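Local coordinates for malonyl acyl carrier protein transacylase (Streptococcus pneumoniae, PDB 3IM8), which probably transfers the malonyl group from malonyl-CoA to holo acyl carrier protein, a step that feeds fatty acid synthesis, at residues A123-K129 against K193-F198; A144-A148 against R176-L181; K3-A9 against I266-I272; F254-I258 against F281-I285; Y26-T32 against R74-K79. One frame throughout, in Å; residues are numbered along the deposited sequence.

Contact 1 of 5, residues A123-K129 against K193-F198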
# COMPACT_ATOMS: atom_id res chain seq x y z
N ALA A 123 -12.60 -10.44 4.94
CA ALA A 123 -11.48 -10.98 5.68
C ALA A 123 -11.23 -10.16 6.95
O ALA A 123 -10.42 -9.22 6.91
CB ALA A 123 -10.22 -11.01 4.77
N PRO A 124 -11.94 -10.48 8.08
CA PRO A 124 -11.75 -9.55 9.25
C PRO A 124 -10.30 -9.56 9.81
O PRO A 124 -9.54 -10.54 9.58
CB PRO A 124 -12.82 -10.02 10.28
CG PRO A 124 -13.85 -10.83 9.45
CD PRO A 124 -13.00 -11.49 8.33
N ALA A 125 -9.94 -8.50 10.55
CA ALA A 125 -8.54 -8.24 10.97
C ALA A 125 -7.90 -9.33 11.81
O ALA A 125 -6.66 -9.52 11.78
CB ALA A 125 -8.43 -6.90 11.70
N ASP A 126 -8.73 -10.07 12.54
CA ASP A 126 -8.20 -11.15 13.37
C ASP A 126 -8.31 -12.53 12.71
O ASP A 126 -7.81 -13.49 13.28
CB ASP A 126 -8.90 -11.16 14.76
CG ASP A 126 -8.14 -12.02 15.82
OD1 ASP A 126 -8.85 -12.72 16.58
OD2 ASP A 126 -6.88 -12.00 15.91
N SER A 127 -8.94 -12.65 11.53
CA SER A 127 -9.14 -13.99 10.87
C SER A 127 -7.85 -14.46 10.13
O SER A 127 -6.89 -13.68 10.01
CB SER A 127 -10.36 -13.95 9.94
OG SER A 127 -10.13 -13.06 8.87
N GLY A 128 -7.80 -15.71 9.68
CA GLY A 128 -6.59 -16.28 9.02
C GLY A 128 -5.20 -16.02 9.66
O GLY A 128 -5.09 -15.75 10.83
N LYS A 129 -4.12 -16.12 8.89
CA LYS A 129 -2.80 -15.98 9.50
C LYS A 129 -1.85 -15.34 8.46
O LYS A 129 -2.13 -15.40 7.28
CB LYS A 129 -2.30 -17.34 10.03
CG LYS A 129 -0.97 -17.28 10.85
CD LYS A 129 -0.72 -18.41 11.89
CE LYS A 129 0.74 -18.24 12.44
NZ LYS A 129 1.14 -18.94 13.72
N LYS A 193 0.12 -9.78 13.46
CA LYS A 193 -1.28 -9.48 13.77
C LYS A 193 -1.74 -8.09 13.24
O LYS A 193 -2.04 -7.17 14.04
CB LYS A 193 -1.57 -9.63 15.30
CG LYS A 193 -1.79 -11.08 15.80
CD LYS A 193 -3.17 -11.66 15.30
CE LYS A 193 -3.29 -13.17 15.66
NZ LYS A 193 -4.50 -13.90 15.04
N VAL A 194 -1.82 -7.97 11.90
CA VAL A 194 -1.96 -6.67 11.20
C VAL A 194 -3.32 -6.52 10.47
O VAL A 194 -3.93 -5.44 10.49
CB VAL A 194 -0.73 -6.44 10.24
CG1 VAL A 194 -0.92 -5.24 9.27
CG2 VAL A 194 0.58 -6.26 11.05
N SER A 195 -3.80 -7.60 9.86
CA SER A 195 -5.01 -7.55 9.03
C SER A 195 -5.47 -8.96 8.68
O SER A 195 -4.76 -9.97 8.99
CB SER A 195 -4.77 -6.76 7.73
OG SER A 195 -3.75 -7.37 6.95
N GLY A 196 -6.63 -9.05 8.04
CA GLY A 196 -7.05 -10.30 7.44
C GLY A 196 -6.01 -10.80 6.43
O GLY A 196 -5.07 -10.06 6.06
N PRO A 197 -6.15 -12.06 5.95
CA PRO A 197 -5.15 -12.55 5.00
C PRO A 197 -5.37 -11.94 3.58
O PRO A 197 -5.77 -12.64 2.69
CB PRO A 197 -5.35 -14.08 5.03
CG PRO A 197 -6.84 -14.28 5.37
CD PRO A 197 -7.32 -12.98 6.05
N PHE A 198 -5.12 -10.63 3.43
CA PHE A 198 -5.27 -9.86 2.19
C PHE A 198 -4.25 -10.37 1.16
O PHE A 198 -3.17 -10.89 1.53
CB PHE A 198 -5.00 -8.37 2.48
CG PHE A 198 -6.00 -7.70 3.39
CD1 PHE A 198 -5.71 -6.48 3.96
CD2 PHE A 198 -7.26 -8.26 3.63
CE1 PHE A 198 -6.64 -5.79 4.76
CE2 PHE A 198 -8.20 -7.60 4.44
CZ PHE A 198 -7.88 -6.36 5.02
O HOH W 1 -4.18 -12.65 8.48

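Contact 2 of 5, residues A144-A148 against R176-L181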
# COMPACT_ATOMS: atom_id res chain seq x y z
N ALA A 144 7.11 -24.34 -0.48
CA ALA A 144 6.51 -24.68 0.80
C ALA A 144 5.00 -24.37 0.79
O ALA A 144 4.18 -25.23 1.19
CB ALA A 144 7.23 -23.98 1.92
N CYS A 145 4.63 -23.18 0.30
CA CYS A 145 3.22 -22.79 0.26
C CYS A 145 2.39 -23.67 -0.70
O CYS A 145 1.20 -23.94 -0.49
CB CYS A 145 3.09 -21.32 -0.16
SG CYS A 145 3.69 -20.14 1.08
N GLN A 146 3.03 -24.06 -1.79
CA GLN A 146 2.41 -24.98 -2.72
C GLN A 146 2.09 -26.35 -2.11
O GLN A 146 0.91 -26.74 -2.16
CB GLN A 146 3.18 -25.05 -4.05
CG GLN A 146 2.57 -24.00 -5.01
CD GLN A 146 3.55 -23.49 -6.05
OE1 GLN A 146 4.56 -24.16 -6.33
NE2 GLN A 146 3.26 -22.30 -6.64
N LYS A 147 3.07 -27.03 -1.51
CA LYS A 147 2.79 -28.28 -0.79
C LYS A 147 1.67 -28.12 0.24
O LYS A 147 0.76 -28.94 0.35
CB LYS A 147 4.04 -28.77 -0.08
CG LYS A 147 3.99 -30.25 0.30
CD LYS A 147 5.38 -30.74 0.73
CE LYS A 147 6.49 -30.56 -0.37
NZ LYS A 147 7.92 -30.40 0.15
N ALA A 148 1.71 -27.01 0.99
CA ALA A 148 0.74 -26.77 2.06
C ALA A 148 -0.67 -26.46 1.58
O ALA A 148 -1.59 -26.61 2.37
CB ALA A 148 1.22 -25.64 2.97
N ARG A 176 0.92 -25.27 8.32
CA ARG A 176 1.56 -26.38 7.59
C ARG A 176 2.73 -25.81 6.77
O ARG A 176 3.86 -26.36 6.81
CB ARG A 176 0.52 -27.19 6.74
CG ARG A 176 1.00 -28.42 5.87
CD ARG A 176 1.74 -29.64 6.56
NE ARG A 176 2.37 -30.51 5.51
CZ ARG A 176 3.51 -31.22 5.63
NH1 ARG A 176 4.20 -31.23 6.76
NH2 ARG A 176 3.96 -31.95 4.61
N ALA A 177 2.48 -24.68 6.08
CA ALA A 177 3.55 -23.92 5.40
C ALA A 177 4.79 -23.58 6.24
O ALA A 177 5.89 -23.78 5.77
CB ALA A 177 2.97 -22.65 4.78
N VAL A 178 4.65 -23.04 7.45
CA VAL A 178 5.84 -22.71 8.28
C VAL A 178 6.57 -23.96 8.76
O VAL A 178 7.79 -23.97 8.86
CB VAL A 178 5.58 -21.74 9.52
CG1 VAL A 178 5.21 -20.32 9.06
CG2 VAL A 178 4.56 -22.28 10.49
N GLU A 179 5.81 -25.03 9.02
CA GLU A 179 6.40 -26.33 9.39
C GLU A 179 7.28 -26.75 8.24
O GLU A 179 8.44 -27.15 8.42
CB GLU A 179 5.29 -27.35 9.65
CG GLU A 179 5.77 -28.80 9.88
CD GLU A 179 4.63 -29.80 9.83
OE1 GLU A 179 3.68 -29.62 10.63
OE2 GLU A 179 4.68 -30.76 8.99
N LEU A 180 6.76 -26.63 7.02
CA LEU A 180 7.57 -27.00 5.87
C LEU A 180 8.77 -26.06 5.76
O LEU A 180 9.86 -26.50 5.46
CB LEU A 180 6.73 -27.04 4.60
CG LEU A 180 5.88 -28.30 4.42
CD1 LEU A 180 4.81 -28.00 3.36
CD2 LEU A 180 6.76 -29.53 4.05
N LEU A 181 8.57 -24.76 6.04
CA LEU A 181 9.70 -23.80 6.02
C LEU A 181 10.80 -24.11 7.08
O LEU A 181 12.00 -24.05 6.77
CB LEU A 181 9.19 -22.34 6.13
CG LEU A 181 8.34 -21.85 4.92
CD1 LEU A 181 7.23 -20.79 5.24
CD2 LEU A 181 9.17 -21.41 3.74

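Contact 3 of 5, residues K3-A9 against I266-I272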
# COMPACT_ATOMS: atom_id res chain seq x y z
N LYS A 3 14.20 10.46 -13.10
CA LYS A 3 15.02 10.84 -11.90
C LYS A 3 14.37 10.50 -10.52
O LYS A 3 14.98 9.81 -9.72
CB LYS A 3 15.49 12.30 -12.00
CG LYS A 3 16.89 12.52 -11.57
CD LYS A 3 17.46 13.82 -12.08
CE LYS A 3 18.72 14.07 -11.33
NZ LYS A 3 18.42 13.67 -9.92
N THR A 4 13.16 10.97 -10.22
CA THR A 4 12.58 10.74 -8.86
C THR A 4 11.26 9.92 -8.89
O THR A 4 10.39 10.19 -9.73
CB THR A 4 12.34 12.09 -8.10
OG1 THR A 4 13.58 12.73 -7.87
CG2 THR A 4 11.68 11.86 -6.71
N ALA A 5 11.14 8.91 -8.00
CA ALA A 5 9.83 8.21 -7.76
C ALA A 5 9.24 8.49 -6.37
O ALA A 5 9.97 8.49 -5.38
CB ALA A 5 9.99 6.71 -7.97
N PHE A 6 7.92 8.75 -6.31
CA PHE A 6 7.18 8.84 -5.03
C PHE A 6 6.59 7.45 -4.73
O PHE A 6 5.96 6.81 -5.59
CB PHE A 6 6.08 9.91 -5.05
CG PHE A 6 6.59 11.36 -5.05
CD1 PHE A 6 7.96 11.67 -5.14
CD2 PHE A 6 5.69 12.41 -4.96
CE1 PHE A 6 8.40 13.02 -5.14
CE2 PHE A 6 6.11 13.74 -4.95
CZ PHE A 6 7.46 14.05 -5.05
N LEU A 7 6.81 6.99 -3.50
CA LEU A 7 6.35 5.68 -3.07
C LEU A 7 5.28 5.95 -2.01
O LEU A 7 5.57 6.52 -0.96
CB LEU A 7 7.51 4.94 -2.48
CG LEU A 7 8.69 4.69 -3.42
CD1 LEU A 7 9.80 3.97 -2.67
CD2 LEU A 7 8.34 3.95 -4.73
N PHE A 8 4.05 5.49 -2.25
CA PHE A 8 2.98 5.85 -1.29
C PHE A 8 2.68 4.77 -0.23
O PHE A 8 2.49 3.62 -0.55
CB PHE A 8 1.72 6.24 -2.04
CG PHE A 8 1.83 7.54 -2.81
CD1 PHE A 8 2.46 7.58 -4.04
CD2 PHE A 8 1.23 8.69 -2.33
CE1 PHE A 8 2.54 8.78 -4.77
CE2 PHE A 8 1.27 9.87 -3.04
CZ PHE A 8 1.94 9.93 -4.27
N ALA A 9 2.64 5.17 1.04
CA ALA A 9 2.22 4.35 2.18
C ALA A 9 0.97 3.48 2.00
O ALA A 9 0.01 3.88 1.34
CB ALA A 9 2.02 5.27 3.46
N ILE A 266 15.38 5.58 -12.45
CA ILE A 266 15.10 6.52 -11.36
C ILE A 266 16.19 6.43 -10.26
O ILE A 266 16.54 5.33 -9.83
CB ILE A 266 13.60 6.53 -10.82
CG1 ILE A 266 13.48 5.82 -9.50
CG2 ILE A 266 12.56 6.07 -11.82
CD1 ILE A 266 13.85 6.71 -8.38
N SER A 267 16.73 7.59 -9.83
CA SER A 267 17.84 7.63 -8.83
C SER A 267 17.43 7.88 -7.36
O SER A 267 18.00 7.27 -6.42
CB SER A 267 18.90 8.66 -9.26
OG SER A 267 18.32 9.93 -9.49
N ASN A 268 16.43 8.74 -7.19
CA ASN A 268 16.01 9.30 -5.92
C ASN A 268 14.62 8.73 -5.50
O ASN A 268 13.68 8.73 -6.30
CB ASN A 268 15.88 10.80 -6.19
CG ASN A 268 16.26 11.66 -5.01
OD1 ASN A 268 15.49 12.55 -4.60
ND2 ASN A 268 17.46 11.41 -4.45
N PHE A 269 14.45 8.26 -4.27
CA PHE A 269 13.11 7.77 -3.83
C PHE A 269 12.53 8.60 -2.69
O PHE A 269 13.23 8.83 -1.71
CB PHE A 269 13.09 6.28 -3.44
CG PHE A 269 13.39 5.33 -4.59
CD1 PHE A 269 12.35 4.76 -5.32
CD2 PHE A 269 14.72 4.98 -4.90
CE1 PHE A 269 12.59 3.88 -6.36
CE2 PHE A 269 14.99 4.07 -5.96
CZ PHE A 269 13.93 3.52 -6.68
N ILE A 270 11.27 9.06 -2.82
CA ILE A 270 10.64 9.84 -1.72
C ILE A 270 9.42 9.07 -1.28
O ILE A 270 8.49 8.87 -2.09
CB ILE A 270 10.29 11.31 -2.10
CG1 ILE A 270 11.60 12.12 -2.34
CG2 ILE A 270 9.53 12.01 -0.98
CD1 ILE A 270 11.37 13.54 -2.89
N GLU A 271 9.43 8.59 -0.04
CA GLU A 271 8.26 7.88 0.46
C GLU A 271 7.32 8.92 1.04
O GLU A 271 7.72 9.76 1.87
CB GLU A 271 8.65 6.81 1.49
CG GLU A 271 7.43 6.22 2.20
CD GLU A 271 7.80 5.14 3.14
OE1 GLU A 271 9.00 5.05 3.50
OE2 GLU A 271 6.91 4.36 3.53
N ILE A 272 6.06 8.89 0.60
CA ILE A 272 5.05 9.85 1.03
C ILE A 272 4.34 9.23 2.23
O ILE A 272 3.84 8.13 2.11
CB ILE A 272 4.00 10.06 -0.08
CG1 ILE A 272 4.67 10.39 -1.40
CG2 ILE A 272 2.91 11.12 0.37
CD1 ILE A 272 5.53 11.66 -1.33

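Contact 4 of 5, residues F254-I258 against F281-I285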
# COMPACT_ATOMS: atom_id res chain seq x y z
N PHE A 254 6.58 -5.84 -4.37
CA PHE A 254 7.21 -4.55 -4.14
C PHE A 254 8.63 -4.47 -4.72
O PHE A 254 8.91 -3.55 -5.47
CB PHE A 254 7.19 -4.14 -2.64
CG PHE A 254 7.70 -2.72 -2.39
CD1 PHE A 254 8.96 -2.51 -1.84
CD2 PHE A 254 6.91 -1.61 -2.74
CE1 PHE A 254 9.44 -1.24 -1.61
CE2 PHE A 254 7.37 -0.29 -2.56
CZ PHE A 254 8.65 -0.10 -1.97
N TYR A 255 9.51 -5.43 -4.41
CA TYR A 255 10.92 -5.29 -4.84
C TYR A 255 11.08 -5.34 -6.34
O TYR A 255 11.92 -4.63 -6.90
CB TYR A 255 11.89 -6.24 -4.12
CG TYR A 255 11.68 -7.74 -4.30
CD1 TYR A 255 11.09 -8.50 -3.29
CD2 TYR A 255 12.13 -8.39 -5.46
CE1 TYR A 255 10.93 -9.88 -3.42
CE2 TYR A 255 11.97 -9.76 -5.61
CZ TYR A 255 11.37 -10.50 -4.58
OH TYR A 255 11.20 -11.84 -4.71
N GLU A 256 10.25 -6.15 -6.99
CA GLU A 256 10.25 -6.21 -8.46
C GLU A 256 9.85 -4.88 -9.03
O GLU A 256 10.42 -4.45 -10.03
CB GLU A 256 9.27 -7.25 -8.95
CG GLU A 256 9.73 -8.67 -8.70
CD GLU A 256 8.58 -9.62 -8.86
OE1 GLU A 256 8.26 -10.35 -7.85
OE2 GLU A 256 7.99 -9.57 -9.98
N SER A 257 8.86 -4.24 -8.40
CA SER A 257 8.45 -2.89 -8.80
C SER A 257 9.58 -1.85 -8.64
O SER A 257 9.72 -0.96 -9.48
CB SER A 257 7.21 -2.46 -8.01
OG SER A 257 6.17 -3.38 -8.24
N ILE A 258 10.35 -1.95 -7.56
CA ILE A 258 11.50 -1.05 -7.33
C ILE A 258 12.58 -1.29 -8.41
O ILE A 258 13.24 -0.34 -8.86
CB ILE A 258 12.13 -1.21 -5.93
CG1 ILE A 258 11.16 -0.84 -4.80
CG2 ILE A 258 13.38 -0.30 -5.82
CD1 ILE A 258 10.72 0.64 -4.79
N PHE A 281 12.18 -1.00 3.27
CA PHE A 281 12.26 -1.98 2.19
C PHE A 281 13.28 -1.57 1.12
O PHE A 281 14.12 -2.35 0.76
CB PHE A 281 10.88 -2.20 1.50
CG PHE A 281 9.78 -2.78 2.40
CD1 PHE A 281 8.46 -2.62 2.04
CD2 PHE A 281 10.06 -3.51 3.54
CE1 PHE A 281 7.44 -3.14 2.81
CE2 PHE A 281 9.03 -4.08 4.31
CZ PHE A 281 7.72 -3.85 3.94
N VAL A 282 13.21 -0.34 0.60
CA VAL A 282 14.15 0.11 -0.48
C VAL A 282 15.65 0.17 -0.02
O VAL A 282 16.59 0.07 -0.85
CB VAL A 282 13.66 1.48 -1.08
CG1 VAL A 282 14.71 2.09 -2.05
CG2 VAL A 282 12.24 1.34 -1.76
N LYS A 283 15.86 0.37 1.28
CA LYS A 283 17.19 0.41 1.88
C LYS A 283 17.81 -1.00 1.84
O LYS A 283 19.01 -1.14 1.69
CB LYS A 283 17.08 0.82 3.34
CG LYS A 283 17.98 1.93 3.82
CD LYS A 283 19.33 1.43 4.32
CE LYS A 283 20.13 2.56 4.97
NZ LYS A 283 21.58 2.35 4.75
N LYS A 284 16.99 -2.03 2.01
CA LYS A 284 17.44 -3.39 1.88
C LYS A 284 17.62 -3.75 0.40
O LYS A 284 18.64 -4.30 0.02
CB LYS A 284 16.50 -4.37 2.60
CG LYS A 284 15.98 -3.93 3.97
CD LYS A 284 16.72 -4.59 5.13
CE LYS A 284 16.05 -4.28 6.46
NZ LYS A 284 16.52 -5.25 7.51
N ILE A 285 16.65 -3.41 -0.45
CA ILE A 285 16.77 -3.66 -1.90
C ILE A 285 18.02 -3.03 -2.45
O ILE A 285 18.76 -3.66 -3.17
CB ILE A 285 15.52 -3.16 -2.69
CG1 ILE A 285 14.28 -3.93 -2.21
CG2 ILE A 285 15.72 -3.35 -4.20
CD1 ILE A 285 12.96 -3.17 -2.32

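Contact 5 of 5, residues Y26-T32 against R74-K79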
# COMPACT_ATOMS: atom_id res chain seq x y z
N TYR A 26 -0.61 24.46 6.12
CA TYR A 26 -0.65 24.53 4.68
C TYR A 26 -2.09 24.44 4.12
O TYR A 26 -2.71 23.39 4.20
CB TYR A 26 0.25 23.41 4.13
CG TYR A 26 1.72 23.59 4.45
CD1 TYR A 26 2.52 24.48 3.73
CD2 TYR A 26 2.32 22.88 5.47
CE1 TYR A 26 3.86 24.67 4.05
CE2 TYR A 26 3.69 23.06 5.77
CZ TYR A 26 4.42 23.96 5.06
OH TYR A 26 5.76 24.12 5.35
N PRO A 27 -2.64 25.54 3.56
CA PRO A 27 -4.01 25.42 2.98
C PRO A 27 -4.21 24.31 1.95
O PRO A 27 -5.33 23.80 1.82
CB PRO A 27 -4.22 26.77 2.27
CG PRO A 27 -3.35 27.74 3.10
CD PRO A 27 -2.11 26.90 3.44
N ILE A 28 -3.19 23.95 1.17
CA ILE A 28 -3.36 22.87 0.19
C ILE A 28 -3.71 21.57 0.93
O ILE A 28 -4.48 20.74 0.42
CB ILE A 28 -2.15 22.68 -0.80
CG1 ILE A 28 -2.49 21.69 -1.92
CG2 ILE A 28 -0.92 22.17 -0.06
CD1 ILE A 28 -3.65 22.09 -2.83
N VAL A 29 -3.16 21.41 2.15
CA VAL A 29 -3.44 20.23 3.02
C VAL A 29 -4.87 20.24 3.62
O VAL A 29 -5.62 19.24 3.48
CB VAL A 29 -2.25 19.86 4.01
CG1 VAL A 29 -2.60 18.67 4.94
CG2 VAL A 29 -1.00 19.49 3.19
N LYS A 30 -5.26 21.38 4.23
CA LYS A 30 -6.59 21.54 4.81
C LYS A 30 -7.62 21.30 3.74
O LYS A 30 -8.56 20.55 3.96
CB LYS A 30 -6.74 22.95 5.50
CG LYS A 30 -8.19 23.48 5.76
CD LYS A 30 -8.29 24.40 6.97
CE LYS A 30 -9.77 24.93 7.14
NZ LYS A 30 -10.79 23.91 7.45
N GLU A 31 -7.48 21.95 2.59
CA GLU A 31 -8.37 21.74 1.47
C GLU A 31 -8.47 20.26 1.11
O GLU A 31 -9.56 19.74 1.00
CB GLU A 31 -7.91 22.53 0.22
CG GLU A 31 -8.69 22.19 -1.08
CD GLU A 31 -10.09 22.89 -1.22
OE1 GLU A 31 -10.80 22.58 -2.18
OE2 GLU A 31 -10.46 23.75 -0.37
N THR A 32 -7.34 19.57 0.94
CA THR A 32 -7.40 18.13 0.58
C THR A 32 -8.20 17.28 1.61
O THR A 32 -9.05 16.45 1.24
CB THR A 32 -5.94 17.55 0.29
OG1 THR A 32 -5.36 18.30 -0.79
CG2 THR A 32 -5.95 16.03 -0.10
N ARG A 74 0.56 16.49 -2.56
CA ARG A 74 0.18 17.81 -3.04
C ARG A 74 1.02 18.92 -2.40
O ARG A 74 1.39 19.89 -3.08
CB ARG A 74 -1.32 18.09 -2.86
CG ARG A 74 -2.19 17.41 -3.86
CD ARG A 74 -3.66 17.55 -3.49
NE ARG A 74 -4.57 16.99 -4.49
CZ ARG A 74 -5.88 17.16 -4.46
NH1 ARG A 74 -6.42 17.88 -3.48
NH2 ARG A 74 -6.65 16.65 -5.43
N LEU A 75 1.36 18.77 -1.12
CA LEU A 75 2.28 19.69 -0.47
C LEU A 75 3.67 19.68 -1.14
O LEU A 75 4.20 20.76 -1.47
CB LEU A 75 2.37 19.44 1.04
CG LEU A 75 3.37 20.26 1.88
CD1 LEU A 75 3.26 21.77 1.68
CD2 LEU A 75 3.26 19.93 3.36
N LEU A 76 4.24 18.48 -1.32
CA LEU A 76 5.49 18.31 -2.03
C LEU A 76 5.43 19.02 -3.41
O LEU A 76 6.38 19.73 -3.77
CB LEU A 76 5.88 16.82 -2.16
CG LEU A 76 6.33 16.08 -0.88
CD1 LEU A 76 7.13 14.90 -1.21
CD2 LEU A 76 7.18 17.01 -0.01
N GLN A 77 4.31 18.89 -4.13
CA GLN A 77 4.11 19.58 -5.41
C GLN A 77 4.25 21.11 -5.31
O GLN A 77 4.93 21.73 -6.13
CB GLN A 77 2.77 19.23 -6.06
CG GLN A 77 2.71 17.85 -6.68
CD GLN A 77 1.47 17.66 -7.49
OE1 GLN A 77 0.33 17.76 -6.99
NE2 GLN A 77 1.67 17.35 -8.76
N GLU A 78 3.62 21.69 -4.29
CA GLU A 78 3.76 23.12 -3.96
C GLU A 78 5.18 23.55 -3.63
O GLU A 78 5.54 24.67 -3.92
CB GLU A 78 2.84 23.46 -2.77
CG GLU A 78 3.05 24.89 -2.16
CD GLU A 78 2.13 25.17 -0.96
OE1 GLU A 78 2.67 25.55 0.09
OE2 GLU A 78 0.87 25.02 -1.07
N LYS A 79 5.98 22.71 -2.97
CA LYS A 79 7.42 22.99 -2.69
C LYS A 79 8.36 22.70 -3.89
O LYS A 79 9.58 22.83 -3.80
CB LYS A 79 7.89 22.27 -1.40
CG LYS A 79 7.05 22.59 -0.14
CD LYS A 79 7.50 23.84 0.67
CE LYS A 79 6.39 24.38 1.58
NZ LYS A 79 6.73 25.52 2.51
O HOH W 2 -0.88 25.33 0.80

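Contact 1 of 5, residues A123-K129 against K193-F198
Asp126 and Lys193 form the one salt bridge of this contact. Lys193 NZ donates to Asp126 OD2 at 3.2 Å and comes from above the carboxylate plane, 43° out of it. The lysine chain bends at chi2 (-71°) and is extended from there on, which carries its ammonium group across to the aspartate. A water is the second polar link. It donates to Ser195 O at 2.8 Å and to Ser127 O at 3.3 Å, and thus ties the two loops backbone to backbone. The 123-129 loop is stiffened from within by a type I beta turn from Pro124 to Ser127. Pro124 O takes two bonds there, from Ser127 N and from Ser127 OG at 2.7 Å. Gly196 slips in against this turn, with its CA making a CH...O contact to Ala123 O at 3.6 Å. Packing takes over next to it. Ala123 CB rests on Pro197 CD at 3.7 Å and on Phe198 CE2 at 4.0 Å. Pro197 CG faces Gly128 CA, and Pro197 is the centre of an inverse gamma turn. Leu203 touches both Ala123 and Phe198. The contact joins the loop after helix 105-122 to the loop after strand 188-191. The second loop leads straight into His199, a predicted active-site residue. Phe198 lies close to it and to the predicted active-site Ser90. This is loop packing beside the probable acyl-transfer site.

Contact 2 of 5, residues A144-A148 against R176-L181
The two helices of the ferredoxin-like subdomain pack on one face of its sheet and meet here through small side chains. Helix segments 144-148 and 176-181 run roughly antiparallel, at 134°, and their axes approach to 8.3 Å. Alanines make this closeness possible. Ala148 CB sits 3.5 Å from Ala177 N and 3.9 Å from Ala177 CB, so one helix nearly rests on the backbone of the other. The CG of Arg176 lies over the same methyl. Further along, Ala144 CB meets Leu181 CD2 at 3.7 Å and also faces Leu180 CB. Leu180 touches both Ala144 and Lys147. Its CD1 meets Ala144 O and Lys147 CB, both at 3.6 Å. Its CD2 lies beside Lys147 CD at 3.8 Å, where the two side chains cross at about a right angle. Lys147 has CG anti to the backbone N (chi1 -161°), and this carries its CB, CG and CD across the leucine tip. Leu180 CG lies over the centre of one face of the Arg176 guanidinium. Apolar packing carries the interface, with the lysine and arginine ends at its margin. Below it lies the sheet: Val154 of strand 154-161 touches Cys145, Ala148 and Ala177, Ile167 of strand 164-169 touches Cys145 and Ala177, and Leu181 packs on Val133 of strand 129-134.

Contact 3 of 5, residues K3-A9 against I266-I272
Ile272 packs against two phenylalanines of the neighbouring strand. Its CB lies 3.8 Å from Phe8 CD2. CG1 stands over one face of the Phe8 ring, 3.9 Å from the centroid and 14° off the normal, and also meets Phe6 CB. CG2 stays on the Phe8 side, near CE2. The tip, CD1, turns to Phe6, 3.7 Å from CD2, and makes an off-centre CH-pi contact with that ring. The branch splits this way because Ile272 CG1 is anti to the carbonyl carbon (chi1 -52°) and chi2 of Ile272 (-59°) bends the end toward Phe6. Ile270 CD1 meets Phe6 CE1. Strands 4-8 and 268-272 are the two inner strands of the four-stranded parallel sheet of the acyl transferase core. Their backbones alternate as donor and acceptor: Ala5 N to Asn268 O, Ile270 N to Ala5 O, and Leu7 N to Ile270 O at 2.9 Å. At the start, Lys3 O takes both Asn268 N and Ser267 N, the latter at 2.8 Å. The face with Ala5, Leu7 and Phe269 holds a second cluster. Ile266 CD1 sits over the centre of the Phe269 ring, 3.5 Å above its plane, and Leu7 CD1 meets Phe269 CD1 at 3.8 Å. Met261 of helix 254-263 packs on this side. Glu271, on the same face, bonds through its carboxylate to Ser279 OG and Leu278 N.

Contact 4 of 5, residues F254-I258 against F281-I285
Phe281 meets Phe254 first. Its CB lies 3.6 Å from Phe254 CE1, and the two rings stand obliquely, with planes at 59° and centroids 5.7 Å apart. A chi1 of -173° turns the Phe254 ring away from its own backbone N and over to the other helix. One turn on from Phe254, Ile258 CG1 lies over one face of the same ring. Val282 follows. Its CG2 comes to the edge of the Phe254 ring, 3.8 Å from CE1, and presses tightly on Ile258 CD1 at 3.5 Å. Ile285, one turn later, closes the row. Its CD1 fits between Tyr255 CB, at 3.7 Å, and Ile258 CG1, at 3.8 Å. All these contacts are apolar. The segment axes come no closer than 10.5 Å, at 65° to each other, and phenylalanine, isoleucine and valine side chains make most of the contact. Val282 and Ile258 also touch Leu7 and Phe269. This is helix-on-sheet packing of an alpha/beta fold, with two helices crossing at a steep angle on the Leu7 and Phe269 face of the parallel sheet.

Contact 5 of 5, residues Y26-T32 against R74-K79
Tyr26 lies under Leu75, whose CD1 stands over one face of the ring, 3.7 Å from the centroid and 19° off the normal. In Leu75 the side chain leaves opposite its backbone N (chi1 176°), and chi2 (51°) brings both methyls to the tyrosine; CD2 meets Tyr26 CD2 at 3.7 Å. Lys79 reaches the ring edge. Its chain is bent, and NZ makes a weak hydrogen bond of 3.3 Å to Tyr26 OH, which also has a weak one with Gln297. At the other end, Arg74 is stretched from CG to NE. Its NH1 donates to Thr32 OG1 at 2.9 Å. That hydroxyl in turn donates to Ile28 O, which also takes Thr32 N. Between these ends, Ile28 CG2 rests 3.5 Å from Glu78 OE2, and a water joins Glu78 OE2 to Ile28 N. Val29 CG2 packs on Leu75 CB at 4.0 Å. Phe105 touches both Thr32 and Arg74. The contact is a nearly antiparallel helix pair, joining the start of helix 27-40 to the end of helix 58-78.

Contact 3 is the hub. Its strands form the middle of the parallel sheet, and contacts 4 and 5 lie on its two faces. Contact 4 is 11 Å away, centre to centre, and packs on Leu7 and Phe269. Contact 5 is 18 Å away and reaches the other face through Leu76. Contact 2 lies in the part built round the mixed sheet; contact 1, 19 Å from it, joins two loops beside that sheet. Along the chain contact 5 closes first, then comes contact 1, which encloses contact 2. Contact 3 brackets all three. Contact 4 interlocks with contact 3, its two helices flanking strand 268-272 in sequence. The predicted active-site residues lie nearest contact 1.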